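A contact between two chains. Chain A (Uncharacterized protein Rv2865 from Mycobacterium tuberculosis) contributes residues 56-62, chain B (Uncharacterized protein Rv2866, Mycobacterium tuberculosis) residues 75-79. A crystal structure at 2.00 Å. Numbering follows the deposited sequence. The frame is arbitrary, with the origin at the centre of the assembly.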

# COMPACT_ATOMS: atom_id res chain seq x y z
N GLN A 56 -1.17 -5.83 -1.84
CA GLN A 56 -1.97 -5.00 -2.75
C GLN A 56 -3.31 -4.58 -2.11
O GLN A 56 -3.72 -3.45 -2.26
CB GLN A 56 -2.27 -5.72 -4.09
CG GLN A 56 -0.97 -6.07 -4.93
CD GLN A 56 -0.06 -4.85 -5.06
OE1 GLN A 56 -0.50 -3.77 -5.44
NE2 GLN A 56 1.19 -5.01 -4.68
N GLU A 57 -3.99 -5.50 -1.41
CA GLU A 57 -5.25 -5.13 -0.80
C GLU A 57 -5.04 -4.23 0.43
O GLU A 57 -5.87 -3.38 0.74
CB GLU A 57 -6.05 -6.41 -0.44
CG GLU A 57 -6.53 -7.18 -1.64
CD GLU A 57 -7.41 -6.27 -2.52
OE1 GLU A 57 -8.52 -5.90 -2.06
OE2 GLU A 57 -6.94 -5.86 -3.61
N THR A 58 -3.93 -4.42 1.16
CA THR A 58 -3.66 -3.53 2.27
C THR A 58 -3.45 -2.10 1.76
O THR A 58 -3.95 -1.13 2.36
CB THR A 58 -2.41 -4.00 3.06
OG1 THR A 58 -2.63 -5.33 3.51
CG2 THR A 58 -2.15 -3.10 4.25
N LEU A 59 -2.67 -1.98 0.70
CA LEU A 59 -2.45 -0.69 0.02
C LEU A 59 -3.77 -0.06 -0.39
O LEU A 59 -4.01 1.12 -0.10
CB LEU A 59 -1.58 -0.86 -1.22
CG LEU A 59 -0.08 -1.07 -1.06
CD1 LEU A 59 0.36 -1.54 -2.42
CD2 LEU A 59 0.62 0.23 -0.67
N TYR A 60 -4.63 -0.84 -1.03
CA TYR A 60 -5.93 -0.29 -1.40
C TYR A 60 -6.69 0.28 -0.18
O TYR A 60 -7.13 1.45 -0.18
CB TYR A 60 -6.82 -1.36 -2.09
CG TYR A 60 -8.20 -0.76 -2.31
CD1 TYR A 60 -8.46 0.03 -3.43
CD2 TYR A 60 -9.22 -0.96 -1.39
CE1 TYR A 60 -9.73 0.63 -3.62
CE2 TYR A 60 -10.46 -0.39 -1.57
CZ TYR A 60 -10.71 0.41 -2.68
OH TYR A 60 -11.96 0.97 -2.84
N TRP A 61 -6.87 -0.57 0.84
CA TRP A 61 -7.76 -0.20 1.95
C TRP A 61 -7.25 0.96 2.79
O TRP A 61 -8.05 1.83 3.20
CB TRP A 61 -8.10 -1.40 2.83
CG TRP A 61 -9.18 -2.24 2.19
CD1 TRP A 61 -9.04 -3.47 1.62
CD2 TRP A 61 -10.56 -1.89 2.08
NE1 TRP A 61 -10.26 -3.92 1.17
CE2 TRP A 61 -11.21 -2.97 1.42
CE3 TRP A 61 -11.31 -0.76 2.44
CZ2 TRP A 61 -12.59 -2.96 1.13
CZ3 TRP A 61 -12.70 -0.75 2.15
CH2 TRP A 61 -13.31 -1.85 1.50
N LEU A 62 -5.91 0.99 3.01
CA LEU A 62 -5.31 2.11 3.79
C LEU A 62 -5.51 3.47 3.13
O LEU A 62 -5.45 4.50 3.80
CB LEU A 62 -3.80 1.86 4.06
CG LEU A 62 -3.50 0.75 5.07
CD1 LEU A 62 -2.01 0.54 5.23
CD2 LEU A 62 -4.11 1.08 6.43
N TYR B 75 -16.36 -4.23 -6.94
CA TYR B 75 -16.50 -3.88 -5.54
C TYR B 75 -15.53 -4.71 -4.69
O TYR B 75 -14.95 -5.70 -5.16
CB TYR B 75 -17.96 -4.05 -5.07
CG TYR B 75 -18.40 -5.49 -5.05
CD1 TYR B 75 -18.14 -6.29 -3.94
CD2 TYR B 75 -19.03 -6.06 -6.17
CE1 TYR B 75 -18.54 -7.65 -3.91
CE2 TYR B 75 -19.41 -7.40 -6.17
CZ TYR B 75 -19.15 -8.18 -5.03
OH TYR B 75 -19.48 -9.50 -5.00
N ARG B 76 -15.36 -4.29 -3.46
CA ARG B 76 -14.48 -4.98 -2.51
C ARG B 76 -15.25 -5.09 -1.20
O ARG B 76 -16.03 -4.19 -0.87
CB ARG B 76 -13.22 -4.19 -2.29
CG ARG B 76 -12.10 -4.43 -3.33
CD ARG B 76 -10.87 -3.62 -2.87
NE ARG B 76 -9.65 -3.89 -3.61
CZ ARG B 76 -9.28 -3.27 -4.72
NH1 ARG B 76 -10.04 -2.31 -5.30
NH2 ARG B 76 -8.15 -3.62 -5.27
N LEU B 77 -15.06 -6.20 -0.48
CA LEU B 77 -15.65 -6.31 0.87
C LEU B 77 -14.52 -6.41 1.87
O LEU B 77 -13.54 -7.12 1.62
CB LEU B 77 -16.50 -7.59 0.97
CG LEU B 77 -17.61 -7.92 -0.03
CD1 LEU B 77 -18.47 -9.04 0.55
CD2 LEU B 77 -18.47 -6.73 -0.29
N LEU B 78 -14.67 -5.73 3.00
CA LEU B 78 -13.71 -5.78 4.07
C LEU B 78 -14.42 -6.54 5.18
O LEU B 78 -15.57 -6.20 5.52
CB LEU B 78 -13.33 -4.37 4.54
CG LEU B 78 -12.31 -4.32 5.69
CD1 LEU B 78 -10.94 -4.82 5.15
CD2 LEU B 78 -12.24 -2.87 6.24
N TYR B 79 -13.77 -7.57 5.72
CA TYR B 79 -14.45 -8.45 6.67
C TYR B 79 -13.55 -9.09 7.72
O TYR B 79 -12.32 -9.02 7.62
CB TYR B 79 -15.31 -9.50 5.95
CG TYR B 79 -14.56 -10.46 5.05
CD1 TYR B 79 -14.26 -11.75 5.48
CD2 TYR B 79 -14.12 -10.06 3.79
CE1 TYR B 79 -13.56 -12.65 4.66
CE2 TYR B 79 -13.45 -10.96 2.92
CZ TYR B 79 -13.17 -12.24 3.36
OH TYR B 79 -12.51 -13.12 2.51

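A helix of chain A, residues 56-62, packs across a strand of chain B, residues 75-79. The two run nearly at right angles, at 92°, and their axes come no closer than 11.0 Å. Long side chains therefore bridge the gap. Together the stretches bury 342 Å², and most of it belongs to R76(B), W61(A) and L78(B).

R76(B) has the most surface covered, 123 Å². Its CA-to-CB bond points toward the helix. Chi2 and chi3 are both t, so the chain runs out extended and carries the guanidinium to E57(A) and Y60(A). The two partners use different parts of the group. E57(A) meets it at the edge, near its plane, where the N-H bonds point. NE of R76(B) donates to OE1 of E57(A) at 2.8 Å, and NH2 of R76(B) donates to OE2 of E57(A) at 3.0 Å. The N-H...O angles are 155° and 163°, so both bonds are fairly straight. A further bond from NE of R76(B) to OE2 of E57(A), at 3.4 Å, is weak. The result is a two-pronged salt bridge between opposite charges. The CA-to-CB bond of E57(A) points sideways, but the end of the side chain comes nearer the strand. Both carboxylate oxygens also have hydrogen bonds elsewhere in the structure, which suits a charged group that is buried.

Y60(A) takes a face of the guanidinium. The guanidinium of R76(B) lies flat on the ring of Y60(A), with planes at 12° and centres 3.8 Å apart. NH1 of R76(B) is 3.4 Å from CD1 of Y60(A). CZ of R76(B) sits over the face of the Y60(A) ring, a cation-pi arrangement, and CD of R76(B) makes a CH-pi contact 3.7 Å from the centroid of that ring. An aromatic ring suits this place because it offers a flat surface to both the cation and the methylene next to it.

W61(A) is one residue on and has 94 Å² covered. Its CA-to-CB bond points sideways, yet the large indole reaches the strand. CZ2 of W61(A) is 3.7 Å from CB of R76(B) and 3.8 Å from CB of L78(B). CB of L78(B) lies over one face of the six-membered ring of W61(A), 4.0 Å from its centroid, in a CH-pi contact. NE1 is hydrogen-bonded elsewhere in the structure.

L78(B), with 51 Å² covered, supplies an apolar partner for the buried indole. Strand alternation places R76(B) and L78(B) toward the helix, while L77(B) between them points away. W61(A) touches both residues that point toward the helix.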